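Local coordinates for protein purine nucleosidase, (IunH-1) (Sulfolobus solfataricus, PDB 3T8J) that belongs to the nucleoside hydrolase family and carries a sodium ion at a site lined by aspartates, at residues C8-L22 and E43-R56. Numbering follows the deposited sequence.
Sequences CDTAEDDVLSLYLLL and EVKNALWALEQVNR. With NA (sodium ion), chain B.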
loop_
_atom_site.group_PDB
_atom_site.type_symbol
_atom_site.label_atom_id
_atom_site.label_comp_id
_atom_site.label_asym_id
_atom_site.label_seq_id
_atom_site.Cartn_x
_atom_site.Cartn_y
_atom_site.Cartn_z
ATOM N N CYS A 8 -29.677 5.725 6.332
ATOM C CA CYS A 8 -29.983 6.131 4.948
ATOM C C CYS A 8 -29.071 7.244 4.400
ATOM O O CYS A 8 -28.935 8.310 5.014
ATOM C CB CYS A 8 -31.418 6.677 4.883
ATOM S SG CYS A 8 -32.677 5.495 5.304
ATOM N N ASP A 9 -28.504 7.013 3.203
ATOM C CA ASP A 9 -27.965 8.075 2.331
ATOM C C ASP A 9 -29.051 8.353 1.296
ATOM O O ASP A 9 -28.976 7.945 0.152
ATOM C CB ASP A 9 -26.590 7.736 1.698
ATOM C CG ASP A 9 -26.556 6.439 0.861
ATOM O OD1 ASP A 9 -25.719 6.362 -0.072
ATOM O OD2 ASP A 9 -27.286 5.451 1.145
ATOM N N THR A 10 -30.109 8.992 1.774
ATOM C CA THR A 10 -31.467 8.751 1.266
ATOM C C THR A 10 -31.679 9.010 -0.220
ATOM O O THR A 10 -31.648 10.161 -0.663
ATOM C CB THR A 10 -32.480 9.646 2.008
ATOM O OG1 THR A 10 -32.121 9.792 3.402
ATOM C CG2 THR A 10 -33.900 9.074 1.866
ATOM N N ALA A 11 -31.913 7.940 -0.973
ATOM C CA ALA A 11 -32.332 8.000 -2.371
ATOM C C ALA A 11 -33.542 7.038 -2.532
ATOM O O ALA A 11 -34.139 6.581 -1.529
ATOM C CB ALA A 11 -31.147 7.628 -3.293
ATOM N N GLU A 12 -33.931 6.725 -3.762
ATOM C CA GLU A 12 -35.162 5.971 -4.011
ATOM C C GLU A 12 -35.316 4.656 -3.224
ATOM O O GLU A 12 -36.349 4.420 -2.603
ATOM C CB GLU A 12 -35.371 5.761 -5.523
ATOM C CG GLU A 12 -34.439 4.721 -6.227
ATOM C CD GLU A 12 -32.947 5.005 -6.096
ATOM O OE1 GLU A 12 -32.473 5.938 -6.805
ATOM O OE2 GLU A 12 -32.257 4.301 -5.303
ATOM N N ASP A 13 -34.271 3.842 -3.207
ATOM C CA ASP A 13 -34.398 2.516 -2.606
ATOM C C ASP A 13 -34.362 2.599 -1.078
ATOM O O ASP A 13 -34.836 1.661 -0.398
ATOM C CB ASP A 13 -33.324 1.547 -3.134
ATOM C CG ASP A 13 -33.885 0.171 -3.491
ATOM O OD1 ASP A 13 -35.005 0.075 -4.048
ATOM O OD2 ASP A 13 -33.195 -0.836 -3.261
ATOM N N ASP A 14 -33.834 3.693 -0.516
ATOM C CA ASP A 14 -33.910 3.936 0.946
ATOM C C ASP A 14 -35.353 4.257 1.333
ATOM O O ASP A 14 -35.864 3.778 2.331
ATOM C CB ASP A 14 -33.005 5.109 1.392
ATOM C CG ASP A 14 -31.554 4.939 1.004
ATOM O OD1 ASP A 14 -30.766 4.485 1.879
ATOM O OD2 ASP A 14 -31.181 5.254 -0.169
ATOM N N VAL A 15 -35.989 5.156 0.564
ATOM C CA VAL A 15 -37.405 5.470 0.776
ATOM C C VAL A 15 -38.264 4.211 0.695
ATOM O O VAL A 15 -39.090 3.940 1.599
ATOM C CB VAL A 15 -37.917 6.534 -0.219
ATOM C CG1 VAL A 15 -39.474 6.728 -0.062
ATOM C CG2 VAL A 15 -37.170 7.849 0.030
ATOM N N LEU A 16 -38.059 3.396 -0.338
ATOM C CA LEU A 16 -38.860 2.175 -0.455
ATOM C C LEU A 16 -38.598 1.171 0.682
ATOM O O LEU A 16 -39.516 0.500 1.131
ATOM C CB LEU A 16 -38.656 1.511 -1.814
ATOM C CG LEU A 16 -39.811 0.617 -2.258
ATOM C CD1 LEU A 16 -41.002 1.467 -2.729
ATOM C CD2 LEU A 16 -39.382 -0.337 -3.367
ATOM N N SER A 17 -37.359 1.110 1.147
ATOM C CA SER A 17 -37.007 0.223 2.280
ATOM C C SER A 17 -37.710 0.673 3.589
ATOM O O SER A 17 -38.244 -0.171 4.348
ATOM C CB SER A 17 -35.488 0.200 2.468
ATOM O OG SER A 17 -34.852 -0.450 1.374
ATOM N N LEU A 18 -37.686 1.974 3.871
ATOM C CA LEU A 18 -38.411 2.534 5.011
ATOM C C LEU A 18 -39.878 2.111 4.913
ATOM O O LEU A 18 -40.488 1.639 5.890
ATOM C CB LEU A 18 -38.282 4.061 5.018
ATOM C CG LEU A 18 -39.146 4.797 6.039
ATOM C CD1 LEU A 18 -38.773 4.477 7.479
ATOM C CD2 LEU A 18 -39.059 6.304 5.785
ATOM N N TYR A 19 -40.464 2.295 3.729
ATOM C CA TYR A 19 -41.877 1.963 3.530
ATOM C C TYR A 19 -42.154 0.458 3.689
ATOM O O TYR A 19 -43.198 0.083 4.222
ATOM C CB TYR A 19 -42.389 2.494 2.200
ATOM C CG TYR A 19 -42.520 4.000 2.096
ATOM C CD1 TYR A 19 -42.343 4.849 3.192
ATOM C CD2 TYR A 19 -42.869 4.584 0.898
ATOM C CE1 TYR A 19 -42.503 6.235 3.078
ATOM C CE2 TYR A 19 -43.027 5.970 0.779
ATOM C CZ TYR A 19 -42.854 6.786 1.867
ATOM O OH TYR A 19 -43.018 8.154 1.727
ATOM N N LEU A 20 -41.240 -0.404 3.241
ATOM C CA LEU A 20 -41.411 -1.850 3.390
ATOM C C LEU A 20 -41.516 -2.193 4.877
ATOM O O LEU A 20 -42.372 -2.985 5.274
ATOM C CB LEU A 20 -40.258 -2.613 2.714
ATOM C CG LEU A 20 -40.407 -4.100 2.365
ATOM C CD1 LEU A 20 -41.627 -4.375 1.492
ATOM C CD2 LEU A 20 -39.136 -4.639 1.687
ATOM N N LEU A 21 -40.650 -1.587 5.697
ATOM C CA LEU A 21 -40.702 -1.856 7.142
ATOM C C LEU A 21 -42.045 -1.367 7.710
ATOM O O LEU A 21 -42.739 -2.095 8.430
ATOM C CB LEU A 21 -39.534 -1.197 7.906
ATOM C CG LEU A 21 -38.115 -1.702 7.651
ATOM C CD1 LEU A 21 -37.110 -0.776 8.365
ATOM C CD2 LEU A 21 -37.947 -3.155 8.114
ATOM N N LEU A 22 -42.423 -0.130 7.404
ATOM C CA LEU A 22 -43.653 0.471 7.962
ATOM C C LEU A 22 -44.950 -0.188 7.498
ATOM O O LEU A 22 -45.882 -0.414 8.316
ATOM C CB LEU A 22 -43.701 1.970 7.662
ATOM C CG LEU A 22 -42.618 2.834 8.297
ATOM C CD1 LEU A 22 -42.810 4.299 7.879
ATOM C CD2 LEU A 22 -42.599 2.738 9.805
ATOM N N GLU A 43 -30.480 14.682 1.481
ATOM C CA GLU A 43 -30.788 13.356 2.067
ATOM C C GLU A 43 -31.615 13.475 3.333
ATOM O O GLU A 43 -32.541 12.677 3.554
ATOM C CB GLU A 43 -29.492 12.578 2.338
ATOM C CG GLU A 43 -28.718 12.181 1.116
ATOM C CD GLU A 43 -27.443 11.428 1.448
ATOM O OE1 GLU A 43 -26.976 11.551 2.615
ATOM O OE2 GLU A 43 -26.928 10.716 0.565
ATOM N N VAL A 44 -31.292 14.452 4.183
ATOM C CA VAL A 44 -32.070 14.708 5.399
ATOM C C VAL A 44 -33.511 15.110 5.058
ATOM O O VAL A 44 -34.493 14.596 5.592
ATOM C CB VAL A 44 -31.392 15.768 6.295
ATOM C CG1 VAL A 44 -32.227 16.073 7.530
ATOM C CG2 VAL A 44 -29.961 15.391 6.666
ATOM N N LYS A 45 -33.654 16.045 4.111
ATOM C CA LYS A 45 -34.970 16.479 3.691
ATOM C C LYS A 45 -35.792 15.366 3.035
ATOM O O LYS A 45 -36.996 15.268 3.259
ATOM C CB LYS A 45 -34.867 17.703 2.757
ATOM C CG LYS A 45 -34.180 18.943 3.386
ATOM C CD LYS A 45 -34.825 19.464 4.641
ATOM C CE LYS A 45 -34.142 20.752 5.170
ATOM N NZ LYS A 45 -34.384 21.978 4.316
ATOM N N ASN A 46 -35.125 14.490 2.292
ATOM C CA ASN A 46 -35.796 13.350 1.661
ATOM C C ASN A 46 -36.433 12.440 2.711
ATOM O O ASN A 46 -37.569 11.988 2.546
ATOM C CB ASN A 46 -34.822 12.505 0.824
ATOM C CG ASN A 46 -34.463 13.123 -0.523
ATOM O OD1 ASN A 46 -35.052 14.117 -0.983
ATOM N ND2 ASN A 46 -33.503 12.488 -1.199
ATOM N N ALA A 47 -35.703 12.186 3.785
ATOM C CA ALA A 47 -36.228 11.302 4.818
ATOM C C ALA A 47 -37.437 11.900 5.559
ATOM O O ALA A 47 -38.433 11.227 5.807
ATOM C CB ALA A 47 -35.096 10.925 5.811
ATOM N N LEU A 48 -37.341 13.178 5.911
ATOM C CA LEU A 48 -38.422 13.901 6.563
ATOM C C LEU A 48 -39.677 13.947 5.693
ATOM O O LEU A 48 -40.773 13.663 6.144
ATOM C CB LEU A 48 -37.969 15.317 6.916
ATOM C CG LEU A 48 -36.888 15.425 8.008
ATOM C CD1 LEU A 48 -36.182 16.778 7.888
ATOM C CD2 LEU A 48 -37.458 15.219 9.410
ATOM N N TRP A 49 -39.488 14.287 4.418
ATOM C CA TRP A 49 -40.571 14.273 3.459
ATOM C C TRP A 49 -41.193 12.880 3.326
ATOM O O TRP A 49 -42.406 12.763 3.314
ATOM C CB TRP A 49 -40.090 14.772 2.098
ATOM C CG TRP A 49 -41.145 14.751 1.033
ATOM C CD1 TRP A 49 -42.041 15.740 0.749
ATOM C CD2 TRP A 49 -41.422 13.686 0.126
ATOM N NE1 TRP A 49 -42.857 15.363 -0.292
ATOM C CE2 TRP A 49 -42.498 14.111 -0.700
ATOM C CE3 TRP A 49 -40.858 12.430 -0.089
ATOM C CZ2 TRP A 49 -43.034 13.309 -1.684
ATOM C CZ3 TRP A 49 -41.398 11.623 -1.087
ATOM C CH2 TRP A 49 -42.472 12.076 -1.869
ATOM N N ALA A 50 -40.376 11.834 3.237
ATOM C CA ALA A 50 -40.886 10.468 3.121
ATOM C C ALA A 50 -41.794 10.085 4.297
ATOM O O ALA A 50 -42.866 9.504 4.101
ATOM C CB ALA A 50 -39.721 9.478 3.000
ATOM N N LEU A 51 -41.380 10.427 5.512
ATOM C CA LEU A 51 -42.183 10.146 6.706
ATOM C C LEU A 51 -43.528 10.864 6.667
ATOM O O LEU A 51 -44.545 10.316 7.100
ATOM C CB LEU A 51 -41.396 10.485 7.987
ATOM C CG LEU A 51 -40.227 9.559 8.288
ATOM C CD1 LEU A 51 -39.321 10.234 9.315
ATOM C CD2 LEU A 51 -40.702 8.197 8.805
ATOM N N GLU A 52 -43.539 12.103 6.176
ATOM C CA GLU A 52 -44.797 12.860 6.028
ATOM C C GLU A 52 -45.834 12.178 5.131
ATOM O O GLU A 52 -47.047 12.276 5.400
ATOM C CB GLU A 52 -44.537 14.300 5.536
ATOM C CG GLU A 52 -43.850 15.173 6.573
ATOM C CD GLU A 52 -43.703 16.653 6.172
ATOM O OE1 GLU A 52 -43.931 17.022 4.989
ATOM O OE2 GLU A 52 -43.361 17.443 7.085
ATOM N N GLN A 53 -45.382 11.473 4.095
ATOM C CA GLN A 53 -46.318 10.848 3.145
ATOM C C GLN A 53 -47.086 9.696 3.767
ATOM O O GLN A 53 -48.138 9.302 3.255
ATOM C CB GLN A 53 -45.625 10.388 1.853
ATOM C CG GLN A 53 -44.707 11.440 1.190
ATOM C CD GLN A 53 -45.332 12.815 1.108
ATOM O OE1 GLN A 53 -46.390 13.007 0.497
ATOM N NE2 GLN A 53 -44.714 13.787 1.782
ATOM N N VAL A 54 -46.533 9.160 4.858
ATOM C CA VAL A 54 -47.156 8.047 5.580
ATOM C C VAL A 54 -47.534 8.416 7.019
ATOM O O VAL A 54 -47.735 7.541 7.870
ATOM C CB VAL A 54 -46.259 6.789 5.532
ATOM C CG1 VAL A 54 -46.152 6.275 4.094
ATOM C CG2 VAL A 54 -44.862 7.035 6.130
ATOM N N ASN A 55 -47.694 9.715 7.278
ATOM C CA ASN A 55 -48.213 10.230 8.544
ATOM C C ASN A 55 -47.440 9.853 9.819
ATOM O O ASN A 55 -48.036 9.724 10.891
ATOM C CB ASN A 55 -49.689 9.826 8.713
ATOM C CG ASN A 55 -50.523 10.234 7.563
ATOM O OD1 ASN A 55 -50.471 11.404 7.104
ATOM N ND2 ASN A 55 -51.309 9.303 7.053
ATOM N N ARG A 56 -46.123 9.716 9.722
ATOM C CA ARG A 56 -45.275 9.356 10.866
ATOM C C ARG A 56 -44.403 10.518 11.320
ATOM O O ARG A 56 -44.107 11.437 10.527
ATOM C CB ARG A 56 -44.425 8.141 10.523
ATOM C CG ARG A 56 -45.210 6.876 10.200
ATOM C CD ARG A 56 -46.141 6.415 11.362
ATOM N NE ARG A 56 -45.455 6.408 12.662
ATOM C CZ ARG A 56 -44.812 5.364 13.198
ATOM N NH1 ARG A 56 -44.797 4.182 12.598
ATOM N NH2 ARG A 56 -44.198 5.511 14.367
HETATM NA NA NA B . -28.663 3.662 1.471
HETATM O O HOH W 1 -29.088 3.557 -0.842
#
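Tyr19 reaches from helix 12-22 to the C-terminal end of helix 43-53. Its OH hydrogen-bonds the backbone O of Ala50 at 2.7 Å, and that oxygen lies at the ring edge, in plane. Val54 CG1 lies over one face, toward the rim, in a CH-pi contact 4.2 Å from the ring centroid. Val15 CG1, from Tyr19's own helix, sits over the rim of the opposite face and also meets Ala50 CB. Leu18 and Leu51 cross at about a right angle, their CD2 atoms 3.9 Å apart. Leu22 CD1 packs on Val54 CG2. The helices run the same way, 35° apart. They link parallel neighbouring strands 3-8, 27-33 and 60-62 in two consecutive beta-alpha-beta crossovers. Ile33 of the middle strand touches Thr10 and Ala47. At the other end the loop after strand 3-8 meets helix 43-53. Chi1 of Thr10, -37°, sets OG1 to donate to Glu43 O, 2.9 Å away, from above the carbonyl plane; Ala47 N reaches that oxygen from the opposite face. Thr10 CG2 turns to Asn46 CB as the two side chains slide past each other in opposite directions. Asn46 ND2 donates to Thr10 O in its own amide plane; its polar end has its strongest partner in Gln42. Glu43 OE2, hydrogen-bonded elsewhere, comes 4.6 Å from Asp9 OD1. Asp9, also held by Asn37, binds sodium through OD2, with Asp14 OD1, a water, Ile121 O and Ser122 OG.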